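Local coordinates for protein racemase, putative (Roseobacter denitrificans, PDB 3TCS) that is of unproven activity but binds magnesium and D-alanine in its barrel, and may be a racemase or hydro-lyase of the mandelate racemase/muconate lactonizing enzyme family, at residues 78-89 and 104-115; 28-39 and 60-68. All blocks are in the same frame, centred on the assembly; numbering follows the deposited sequence.

Interaction 1: 78-89 and 104-115; sequences ITDLDDLLDIVT and MAGVDTAIWDLR
The guanidinium of Arg115 carries Leu81 CD2 and Ile111 CG2 on the same face, and its edge meets Ile78 O on one side and Trp112 CZ2 on another. Trp112 in turn has Arg115 NH1 over the rim of one face, 3.3 Å above the indole plane, and the carboxylate carbon of Asp108 in plane at its edge. From the guanidinium edge Arg115 NH2 donates to Ile78 O at 2.6 Å, arriving nearly along the C=O axis (162°), although the bond is noticeably bent at the hydrogen. The arm from CG to NE is fully extended, which carries this charge to the carbonyl of the turn that leads into helix 81-89.

Leu81 is a knob in a hole made by Asp108, Ile111, Trp112 and Arg115. Its CD1 meets Ile111 CD1 tip to tip at 3.6 Å, while its CD2 lies 3.8 Å from Asp108 OD1. That carboxylate is engaged by Ile287 N and Cys288 N at the start of helix 287-300, and Trp112 NE1 adds a weak bond to OD1. On the flank, Ile78 CD1 slides past Ile111 CG2.

At the other end Met104 bends at its last torsion (chi3 54°), folding CE back against Leu85, 3.8 Å from Leu85 CD2 and close to its carbonyl oxygen, and leaving SD 3.7 Å from Thr89 CG2. The two helix segments run antiparallel (165°) with axes 11.7 Å apart, a wide spacing filled by these long side chains. Such a helical pair belongs to the N-terminal capping domain of the enolase superfamily.

Interaction 2: 28-39 and 60-68; sequences IETFTNDAVGFV and ITCTVLHRQ
Thr30 and His66 supply the polar link: Thr30 OG1 and His66 NE2 share a hydrogen bond of 2.8 Å, in the plane of the imidazole, and either could be the donor. Thr30 holds its hydroxyl between its own N and carbonyl carbon (chi1 50°), with CG2 left to pack against the helix. On the same ring, His66 CE1 lies 3.4 Å from Ile28 O, also at the edge, and ND1 is bonded to Ser386 OG on the neighbouring strand. The imidazole is thus gripped at both nitrogens, which fixes its rotation, while Leu65 CD2 sits over the centre of one face.

The strands concerned belong to the four-stranded antiparallel sheet of the N-terminal capping domain seen in the enolase superfamily, one of whose outer strands, 382-387, comes from the C-terminus. Helix 60-68 lies along one face, its axis 9.3 Å from that of strand 28-32 and nearly antiparallel to it (171°).

Sulfur packing is concentrated at Cys62, whose SG rests 3.7 Å from Thr30 CB and equally far from Thr32 CB. Gly37 brings only its CA there, 4.4 Å from the same SG.

Apolar contacts fan out from the fork of Leu65. CD1 reaches Val39 CG2 and, at 3.9 Å, Thr30 CG2; CD2 turns to Ile28 CG2 at 3.7 Å.

Within the hairpin, backbone bonds pair Phe31 with Phe38 in both directions. Asn33 OD1 accepts from Ala35 N, an Asx turn, and also from Val36 N, which makes the connection an Asx motif.

Interactions 1 and 2 are neighbouring layers of one capping domain, their centres about 15 Å apart. Helix 104-115 joins them: it packs against helix 81-89 in interaction 1 and also meets the sheet of interaction 2, where Gly106 O comes 3.5 Å from Val39 CB. Val107 CG2 reaches Leu65 CD1 at 3.9 Å. The helices that follow each other in the chain, 58-73 and 81-91, touch too, through Gln68 O and Val88 CG1 at 3.8 Å, and Met73 packs on Leu81, Val88 and Val107. Both contacts lie away from the magnesium and D-alanine sites. Each borders the second subunit: Asp83 forms a salt bridge with Arg176 of the second subunit, and Arg67 with Asp59 of that subunit.

Interaction 1: 78-89 and 104-115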
loop_
_atom_site.group_PDB
_atom_site.type_symbol
_atom_site.label_atom_id
_atom_site.label_comp_id
_atom_site.label_asym_id
_atom_site.label_seq_id
_atom_site.Cartn_x
_atom_site.Cartn_y
_atom_site.Cartn_z
ATOM N N ILE B 78 -0.931 -20.860 -15.299
ATOM C CA ILE B 78 -1.824 -19.719 -15.173
ATOM C C ILE B 78 -3.295 -20.070 -15.326
ATOM O O ILE B 78 -4.117 -19.192 -15.588
ATOM C CB ILE B 78 -1.480 -18.628 -16.202
ATOM C CG1 ILE B 78 -1.716 -19.153 -17.620
ATOM C CG2 ILE B 78 -0.034 -18.191 -16.023
ATOM C CD1 ILE B 78 -1.497 -18.115 -18.695
ATOM N N THR B 79 -3.626 -21.348 -15.170
ATOM C CA THR B 79 -5.013 -21.780 -15.281
ATOM C C THR B 79 -5.795 -21.164 -14.126
ATOM O O THR B 79 -6.859 -20.585 -14.323
ATOM C CB THR B 79 -5.130 -23.316 -15.217
ATOM O OG1 THR B 79 -4.474 -23.892 -16.355
ATOM C CG2 THR B 79 -6.593 -23.738 -15.212
ATOM N N ASP B 80 -5.261 -21.296 -12.915
ATOM C CA ASP B 80 -5.901 -20.717 -11.740
ATOM C C ASP B 80 -5.140 -19.442 -11.400
ATOM O O ASP B 80 -4.344 -19.395 -10.459
ATOM C CB ASP B 80 -5.857 -21.689 -10.559
ATOM C CG ASP B 80 -6.553 -21.136 -9.329
ATOM O OD1 ASP B 80 -7.232 -20.089 -9.445
ATOM O OD2 ASP B 80 -6.427 -21.751 -8.247
ATOM N N LEU B 81 -5.389 -18.410 -12.193
ATOM C CA LEU B 81 -4.728 -17.127 -12.019
ATOM C C LEU B 81 -5.045 -16.498 -10.661
ATOM O O LEU B 81 -4.183 -15.864 -10.053
ATOM C CB LEU B 81 -5.132 -16.191 -13.161
ATOM C CG LEU B 81 -4.510 -14.795 -13.201
ATOM C CD1 LEU B 81 -2.985 -14.896 -13.177
ATOM C CD2 LEU B 81 -4.989 -14.081 -14.456
ATOM N N ASP B 82 -6.272 -16.688 -10.180
ATOM C CA ASP B 82 -6.678 -16.134 -8.891
ATOM C C ASP B 82 -5.772 -16.591 -7.759
ATOM O O ASP B 82 -5.334 -15.784 -6.946
ATOM C CB ASP B 82 -8.123 -16.524 -8.565
ATOM C CG ASP B 82 -9.122 -15.455 -8.968
ATOM O OD1 ASP B 82 -8.951 -14.293 -8.542
ATOM O OD2 ASP B 82 -10.077 -15.778 -9.704
ATOM N N ASP B 83 -5.499 -17.890 -7.701
ATOM C CA ASP B 83 -4.638 -18.421 -6.655
ATOM C C ASP B 83 -3.201 -17.958 -6.855
ATOM O O ASP B 83 -2.511 -17.636 -5.892
ATOM C CB ASP B 83 -4.690 -19.949 -6.634
ATOM C CG ASP B 83 -3.840 -20.546 -5.521
ATOM O OD1 ASP B 83 -4.033 -20.158 -4.347
ATOM O OD2 ASP B 83 -2.982 -21.404 -5.822
ATOM N N LEU B 84 -2.748 -17.925 -8.105
ATOM C CA LEU B 84 -1.386 -17.491 -8.388
ATOM C C LEU B 84 -1.176 -16.055 -7.911
ATOM O O LEU B 84 -0.130 -15.725 -7.349
ATOM C CB LEU B 84 -1.094 -17.608 -9.886
ATOM C CG LEU B 84 0.343 -17.372 -10.358
ATOM C CD1 LEU B 84 1.323 -18.178 -9.518
ATOM C CD2 LEU B 84 0.446 -17.770 -11.823
ATOM N N LEU B 85 -2.175 -15.204 -8.130
ATOM C CA LEU B 85 -2.101 -13.810 -7.699
ATOM C C LEU B 85 -2.081 -13.734 -6.175
ATOM O O LEU B 85 -1.419 -12.872 -5.602
ATOM C CB LEU B 85 -3.289 -13.020 -8.257
ATOM C CG LEU B 85 -3.271 -12.867 -9.781
ATOM C CD1 LEU B 85 -4.564 -12.215 -10.266
ATOM C CD2 LEU B 85 -2.065 -12.040 -10.179
ATOM N N ASP B 86 -2.805 -14.634 -5.512
ATOM C CA ASP B 86 -2.811 -14.634 -4.052
ATOM C C ASP B 86 -1.423 -15.005 -3.557
ATOM O O ASP B 86 -0.945 -14.465 -2.561
ATOM C CB ASP B 86 -3.833 -15.629 -3.492
ATOM C CG ASP B 86 -5.269 -15.161 -3.662
ATOM O OD1 ASP B 86 -5.498 -13.936 -3.766
ATOM O OD2 ASP B 86 -6.174 -16.024 -3.671
ATOM N N ILE B 87 -0.779 -15.939 -4.253
ATOM C CA ILE B 87 0.565 -16.361 -3.885
ATOM C C ILE B 87 1.504 -15.165 -3.970
ATOM O O ILE B 87 2.365 -14.984 -3.110
ATOM C CB ILE B 87 1.081 -17.484 -4.814
ATOM C CG1 ILE B 87 0.395 -18.803 -4.448
ATOM C CG2 ILE B 87 2.603 -17.616 -4.694
ATOM C CD1 ILE B 87 0.740 -19.959 -5.368
ATOM N N VAL B 88 1.339 -14.340 -5.001
ATOM C CA VAL B 88 2.191 -13.165 -5.145
ATOM C C VAL B 88 2.038 -12.241 -3.937
ATOM O O VAL B 88 3.036 -11.802 -3.362
ATOM C CB VAL B 88 1.866 -12.364 -6.431
ATOM C CG1 VAL B 88 2.653 -11.061 -6.441
ATOM C CG2 VAL B 88 2.211 -13.193 -7.673
ATOM N N THR B 89 0.798 -11.956 -3.541
ATOM C CA THR B 89 0.567 -11.073 -2.397
ATOM C C THR B 89 1.020 -11.685 -1.073
ATOM O O THR B 89 1.404 -10.969 -0.151
ATOM C CB THR B 89 -0.921 -10.661 -2.271
ATOM O OG1 THR B 89 -1.733 -11.818 -2.048
ATOM C CG2 THR B 89 -1.381 -9.953 -3.535
ATOM N N MET B 104 0.907 -6.205 -10.588
ATOM C CA MET B 104 0.173 -7.443 -10.812
ATOM C C MET B 104 -0.878 -7.248 -11.901
ATOM O O MET B 104 -1.124 -8.149 -12.708
ATOM C CB MET B 104 -0.535 -7.886 -9.531
ATOM C CG MET B 104 0.391 -8.334 -8.412
ATOM S SD MET B 104 -0.502 -8.482 -6.841
ATOM C CE MET B 104 -1.842 -9.568 -7.304
ATOM N N ALA B 105 -1.505 -6.074 -11.910
ATOM C CA ALA B 105 -2.548 -5.777 -12.887
ATOM C C ALA B 105 -2.049 -5.920 -14.321
ATOM O O ALA B 105 -2.798 -6.324 -15.211
ATOM C CB ALA B 105 -3.093 -4.366 -12.660
ATOM N N GLY B 106 -0.784 -5.580 -14.538
ATOM C CA GLY B 106 -0.213 -5.670 -15.870
ATOM C C GLY B 106 -0.067 -7.103 -16.344
ATOM O O GLY B 106 -0.310 -7.410 -17.515
ATOM N N VAL B 107 0.339 -7.992 -15.444
ATOM C CA VAL B 107 0.493 -9.388 -15.834
ATOM C C VAL B 107 -0.890 -10.011 -16.010
ATOM O O VAL B 107 -1.123 -10.773 -16.948
ATOM C CB VAL B 107 1.292 -10.186 -14.784
ATOM C CG1 VAL B 107 1.449 -11.634 -15.249
ATOM C CG2 VAL B 107 2.664 -9.547 -14.579
ATOM N N ASP B 108 -1.806 -9.667 -15.107
ATOM C CA ASP B 108 -3.173 -10.177 -15.162
ATOM C C ASP B 108 -3.859 -9.810 -16.478
ATOM O O ASP B 108 -4.388 -10.677 -17.173
ATOM C CB ASP B 108 -3.989 -9.621 -13.989
ATOM C CG ASP B 108 -5.494 -9.779 -14.192
ATOM O OD1 ASP B 108 -6.114 -10.604 -13.490
ATOM O OD2 ASP B 108 -6.058 -9.073 -15.059
ATOM N N THR B 109 -3.847 -8.529 -16.826
ATOM C CA THR B 109 -4.507 -8.107 -18.051
ATOM C C THR B 109 -3.860 -8.687 -19.304
ATOM O O THR B 109 -4.550 -8.931 -20.289
ATOM C CB THR B 109 -4.606 -6.562 -18.152
ATOM O OG1 THR B 109 -3.312 -5.971 -18.003
ATOM C CG2 THR B 109 -5.541 -6.028 -17.063
ATOM N N ALA B 110 -2.550 -8.926 -19.271
ATOM C CA ALA B 110 -1.868 -9.513 -20.430
ATOM C C ALA B 110 -2.310 -10.972 -20.580
ATOM O O ALA B 110 -2.448 -11.490 -21.692
ATOM C CB ALA B 110 -0.347 -9.439 -20.247
ATOM N N ILE B 111 -2.534 -11.631 -19.449
ATOM C CA ILE B 111 -2.973 -13.018 -19.457
ATOM C C ILE B 111 -4.387 -13.110 -20.029
ATOM O O ILE B 111 -4.689 -14.030 -20.780
ATOM C CB ILE B 111 -2.903 -13.621 -18.028
ATOM C CG1 ILE B 111 -1.433 -13.824 -17.646
ATOM C CG2 ILE B 111 -3.680 -14.927 -17.951
ATOM C CD1 ILE B 111 -1.215 -14.316 -16.227
ATOM N N TRP B 112 -5.256 -12.156 -19.704
ATOM C CA TRP B 112 -6.607 -12.210 -20.259
ATOM C C TRP B 112 -6.589 -11.993 -21.771
ATOM O O TRP B 112 -7.358 -12.616 -22.500
ATOM C CB TRP B 112 -7.524 -11.194 -19.570
ATOM C CG TRP B 112 -7.939 -11.663 -18.207
ATOM C CD1 TRP B 112 -7.404 -11.286 -17.008
ATOM C CD2 TRP B 112 -8.933 -12.653 -17.912
ATOM N NE1 TRP B 112 -8.005 -11.984 -15.982
ATOM C CE2 TRP B 112 -8.948 -12.826 -16.510
ATOM C CE3 TRP B 112 -9.815 -13.410 -18.698
ATOM C CZ2 TRP B 112 -9.813 -13.727 -15.874
ATOM C CZ3 TRP B 112 -10.674 -14.309 -18.064
ATOM C CH2 TRP B 112 -10.666 -14.457 -16.666
ATOM N N ASP B 113 -5.705 -11.120 -22.243
ATOM C CA ASP B 113 -5.576 -10.871 -23.674
ATOM C C ASP B 113 -5.114 -12.168 -24.341
ATOM O O ASP B 113 -5.609 -12.550 -25.407
ATOM C CB ASP B 113 -4.545 -9.771 -23.919
ATOM C CG ASP B 113 -4.429 -9.397 -25.382
ATOM O OD1 ASP B 113 -5.462 -9.037 -25.975
ATOM O OD2 ASP B 113 -3.309 -9.459 -25.935
ATOM N N LEU B 114 -4.158 -12.842 -23.707
ATOM C CA LEU B 114 -3.628 -14.096 -24.233
ATOM C C LEU B 114 -4.738 -15.135 -24.353
ATOM O O LEU B 114 -4.836 -15.832 -25.358
ATOM C CB LEU B 114 -2.516 -14.631 -23.320
ATOM C CG LEU B 114 -1.991 -16.052 -23.573
ATOM C CD1 LEU B 114 -1.430 -16.169 -24.974
ATOM C CD2 LEU B 114 -0.915 -16.379 -22.556
ATOM N N ARG B 115 -5.574 -15.232 -23.326
ATOM C CA ARG B 115 -6.675 -16.192 -23.329
ATOM C C ARG B 115 -7.662 -15.883 -24.444
ATOM O O ARG B 115 -8.100 -16.780 -25.163
ATOM C CB ARG B 115 -7.393 -16.174 -21.976
ATOM C CG ARG B 115 -6.599 -16.811 -20.837
ATOM C CD ARG B 115 -7.236 -16.520 -19.476
ATOM N NE ARG B 115 -6.617 -17.296 -18.400
ATOM C CZ ARG B 115 -6.955 -17.203 -17.117
ATOM N NH1 ARG B 115 -7.908 -16.361 -16.739
ATOM N NH2 ARG B 115 -6.353 -17.963 -16.210
#

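Interaction 2: 28-39 and 60-68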
loop_
_atom_site.group_PDB
_atom_site.type_symbol
_atom_site.label_atom_id
_atom_site.label_comp_id
_atom_site.label_asym_id
_atom_site.label_seq_id
_atom_site.Cartn_x
_atom_site.Cartn_y
_atom_site.Cartn_z
ATOM N N ILE B 28 7.940 -12.540 -19.189
ATOM C CA ILE B 28 7.146 -11.353 -18.898
ATOM C C ILE B 28 8.035 -10.172 -19.253
ATOM O O ILE B 28 9.132 -10.026 -18.706
ATOM C CB ILE B 28 6.758 -11.255 -17.412
ATOM C CG1 ILE B 28 5.914 -12.465 -17.014
ATOM C CG2 ILE B 28 5.961 -9.971 -17.172
ATOM C CD1 ILE B 28 5.641 -12.558 -15.534
ATOM N N GLU B 29 7.569 -9.351 -20.187
ATOM C CA GLU B 29 8.312 -8.178 -20.643
ATOM C C GLU B 29 7.498 -6.913 -20.426
ATOM O O GLU B 29 6.275 -6.944 -20.506
ATOM C CB GLU B 29 8.600 -8.290 -22.136
ATOM C CG GLU B 29 9.432 -9.490 -22.534
ATOM C CD GLU B 29 9.294 -9.807 -24.005
ATOM O OE1 GLU B 29 8.258 -10.385 -24.393
ATOM O OE2 GLU B 29 10.215 -9.465 -24.777
ATOM N N THR B 30 8.179 -5.804 -20.162
ATOM C CA THR B 30 7.499 -4.526 -19.985
ATOM C C THR B 30 8.136 -3.495 -20.913
ATOM O O THR B 30 9.335 -3.542 -21.186
ATOM C CB THR B 30 7.579 -4.014 -18.526
ATOM O OG1 THR B 30 8.935 -4.051 -18.076
ATOM C CG2 THR B 30 6.720 -4.869 -17.605
ATOM N N PHE B 31 7.307 -2.581 -21.403
ATOM C CA PHE B 31 7.713 -1.507 -22.307
ATOM C C PHE B 31 7.064 -0.298 -21.651
ATOM O O PHE B 31 5.841 -0.168 -21.660
ATOM C CB PHE B 31 7.117 -1.768 -23.688
ATOM C CG PHE B 31 7.435 -3.134 -24.230
ATOM C CD1 PHE B 31 8.491 -3.318 -25.118
ATOM C CD2 PHE B 31 6.694 -4.243 -23.828
ATOM C CE1 PHE B 31 8.803 -4.585 -25.601
ATOM C CE2 PHE B 31 6.996 -5.512 -24.302
ATOM C CZ PHE B 31 8.056 -5.688 -25.192
ATOM N N THR B 32 7.872 0.598 -21.095
ATOM C CA THR B 32 7.299 1.710 -20.351
ATOM C C THR B 32 8.000 3.057 -20.445
ATOM O O THR B 32 9.137 3.161 -20.912
ATOM C CB THR B 32 7.290 1.329 -18.850
ATOM O OG1 THR B 32 6.494 2.247 -18.096
ATOM C CG2 THR B 32 8.717 1.369 -18.310
ATOM N N ASN B 33 7.280 4.095 -20.026
ATOM C CA ASN B 33 7.867 5.420 -19.880
ATOM C C ASN B 33 7.344 5.814 -18.499
ATOM O O ASN B 33 6.773 4.967 -17.811
ATOM C CB ASN B 33 7.506 6.429 -20.996
ATOM C CG ASN B 33 6.021 6.703 -21.137
ATOM O OD1 ASN B 33 5.232 6.530 -20.209
ATOM N ND2 ASN B 33 5.642 7.178 -22.322
ATOM N N ASP B 34 7.536 7.051 -18.066
ATOM C CA ASP B 34 7.089 7.426 -16.727
ATOM C C ASP B 34 5.575 7.440 -16.500
ATOM O O ASP B 34 5.118 7.288 -15.372
ATOM C CB ASP B 34 7.672 8.788 -16.351
ATOM C CG ASP B 34 9.178 8.747 -16.165
ATOM O OD1 ASP B 34 9.796 7.703 -16.479
ATOM O OD2 ASP B 34 9.747 9.761 -15.706
ATOM N N ALA B 35 4.802 7.607 -17.569
ATOM C CA ALA B 35 3.347 7.682 -17.454
ATOM C C ALA B 35 2.585 6.372 -17.655
ATOM O O ALA B 35 1.575 6.129 -16.991
ATOM C CB ALA B 35 2.820 8.731 -18.421
ATOM N N VAL B 36 3.050 5.529 -18.568
ATOM C CA VAL B 36 2.354 4.273 -18.822
ATOM C C VAL B 36 3.309 3.178 -19.272
ATOM O O VAL B 36 4.328 3.453 -19.923
ATOM C CB VAL B 36 1.259 4.464 -19.900
ATOM C CG1 VAL B 36 1.900 4.815 -21.224
ATOM C CG2 VAL B 36 0.416 3.201 -20.031
ATOM N N GLY B 37 2.974 1.940 -18.914
ATOM C CA GLY B 37 3.793 0.800 -19.278
ATOM C C GLY B 37 2.949 -0.394 -19.683
ATOM O O GLY B 37 1.978 -0.739 -19.009
ATOM N N PHE B 38 3.315 -1.026 -20.791
ATOM C CA PHE B 38 2.586 -2.188 -21.285
ATOM C C PHE B 38 3.335 -3.468 -20.954
ATOM O O PHE B 38 4.561 -3.469 -20.820
ATOM C CB PHE B 38 2.373 -2.062 -22.794
ATOM C CG PHE B 38 1.530 -0.879 -23.179
ATOM C CD1 PHE B 38 0.165 -0.865 -22.902
ATOM C CD2 PHE B 38 2.107 0.237 -23.772
ATOM C CE1 PHE B 38 -0.618 0.247 -23.208
ATOM C CE2 PHE B 38 1.331 1.362 -24.084
ATOM C CZ PHE B 38 -0.033 1.364 -23.800
ATOM N N VAL B 39 2.590 -4.556 -20.820
ATOM C CA VAL B 39 3.175 -5.842 -20.478
ATOM C C VAL B 39 2.861 -6.895 -21.526
ATOM O O VAL B 39 1.736 -6.989 -22.000
ATOM C CB VAL B 39 2.627 -6.349 -19.125
ATOM C CG1 VAL B 39 3.298 -7.669 -18.743
ATOM C CG2 VAL B 39 2.842 -5.291 -18.046
ATOM N N ILE B 60 8.274 2.983 -12.190
ATOM C CA ILE B 60 8.510 2.400 -10.870
ATOM C C ILE B 60 7.705 1.105 -10.754
ATOM O O ILE B 60 8.195 0.091 -10.256
ATOM C CB ILE B 60 8.084 3.368 -9.745
ATOM C CG1 ILE B 60 8.955 4.630 -9.802
ATOM C CG2 ILE B 60 8.225 2.680 -8.374
ATOM C CD1 ILE B 60 8.577 5.717 -8.797
ATOM N N THR B 61 6.464 1.146 -11.224
ATOM C CA THR B 61 5.604 -0.027 -11.185
ATOM C C THR B 61 6.237 -1.185 -11.958
ATOM O O THR B 61 6.199 -2.335 -11.511
ATOM C CB THR B 61 4.223 0.304 -11.779
ATOM O OG1 THR B 61 3.612 1.345 -11.003
ATOM C CG2 THR B 61 3.321 -0.921 -11.770
ATOM N N CYS B 62 6.830 -0.888 -13.112
ATOM C CA CYS B 62 7.450 -1.947 -13.905
ATOM C C CYS B 62 8.667 -2.527 -13.192
ATOM O O CYS B 62 8.951 -3.718 -13.306
ATOM C CB CYS B 62 7.817 -1.427 -15.296
ATOM S SG CYS B 62 6.356 -1.208 -16.367
ATOM N N THR B 63 9.380 -1.688 -12.450
ATOM C CA THR B 63 10.529 -2.170 -11.692
ATOM C C THR B 63 10.006 -3.131 -10.623
ATOM O O THR B 63 10.572 -4.203 -10.392
ATOM C CB THR B 63 11.281 -0.999 -11.021
ATOM O OG1 THR B 63 11.896 -0.194 -12.036
ATOM C CG2 THR B 63 12.361 -1.524 -10.065
ATOM N N VAL B 64 8.910 -2.743 -9.979
ATOM C CA VAL B 64 8.300 -3.575 -8.946
ATOM C C VAL B 64 7.797 -4.885 -9.551
ATOM O O VAL B 64 7.908 -5.953 -8.940
ATOM C CB VAL B 64 7.118 -2.831 -8.260
ATOM C CG1 VAL B 64 6.311 -3.791 -7.389
ATOM C CG2 VAL B 64 7.661 -1.694 -7.409
ATOM N N LEU B 65 7.255 -4.808 -10.761
ATOM C CA LEU B 65 6.739 -6.002 -11.420
ATOM C C LEU B 65 7.815 -7.074 -11.583
ATOM O O LEU B 65 7.596 -8.241 -11.258
ATOM C CB LEU B 65 6.153 -5.638 -12.790
ATOM C CG LEU B 65 5.385 -6.728 -13.555
ATOM C CD1 LEU B 65 4.481 -6.074 -14.595
ATOM C CD2 LEU B 65 6.353 -7.705 -14.220
ATOM N N HIS B 66 8.983 -6.686 -12.079
ATOM C CA HIS B 66 10.060 -7.652 -12.284
ATOM C C HIS B 66 10.709 -8.101 -10.982
ATOM O O HIS B 66 11.153 -9.244 -10.853
ATOM C CB HIS B 66 11.118 -7.058 -13.207
ATOM C CG HIS B 66 10.652 -6.893 -14.620
ATOM N ND1 HIS B 66 10.541 -7.951 -15.494
ATOM C CD2 HIS B 66 10.234 -5.798 -15.299
ATOM C CE1 HIS B 66 10.073 -7.518 -16.652
ATOM N NE2 HIS B 66 9.879 -6.214 -16.560
ATOM N N ARG B 67 10.751 -7.200 -10.013
ATOM C CA ARG B 67 11.364 -7.500 -8.729
ATOM C C ARG B 67 10.472 -8.332 -7.817
ATOM O O ARG B 67 10.946 -9.248 -7.135
ATOM C CB ARG B 67 11.719 -6.196 -8.012
ATOM C CG ARG B 67 12.507 -6.362 -6.711
ATOM C CD ARG B 67 13.967 -6.689 -7.001
ATOM N NE ARG B 67 14.629 -5.586 -7.690
ATOM C CZ ARG B 67 15.086 -4.491 -7.089
ATOM N NH1 ARG B 67 14.964 -4.349 -5.776
ATOM N NH2 ARG B 67 15.652 -3.529 -7.804
ATOM N N GLN B 68 9.176 -8.035 -7.820
ATOM C CA GLN B 68 8.266 -8.707 -6.903
ATOM C C GLN B 68 7.089 -9.501 -7.442
ATOM O O GLN B 68 6.386 -10.149 -6.668
ATOM C CB GLN B 68 7.755 -7.669 -5.904
ATOM C CG GLN B 68 8.872 -7.037 -5.082
ATOM C CD GLN B 68 8.407 -5.819 -4.306
ATOM O OE1 GLN B 68 8.393 -4.707 -4.828
ATOM N NE2 GLN B 68 8.010 -6.029 -3.060
#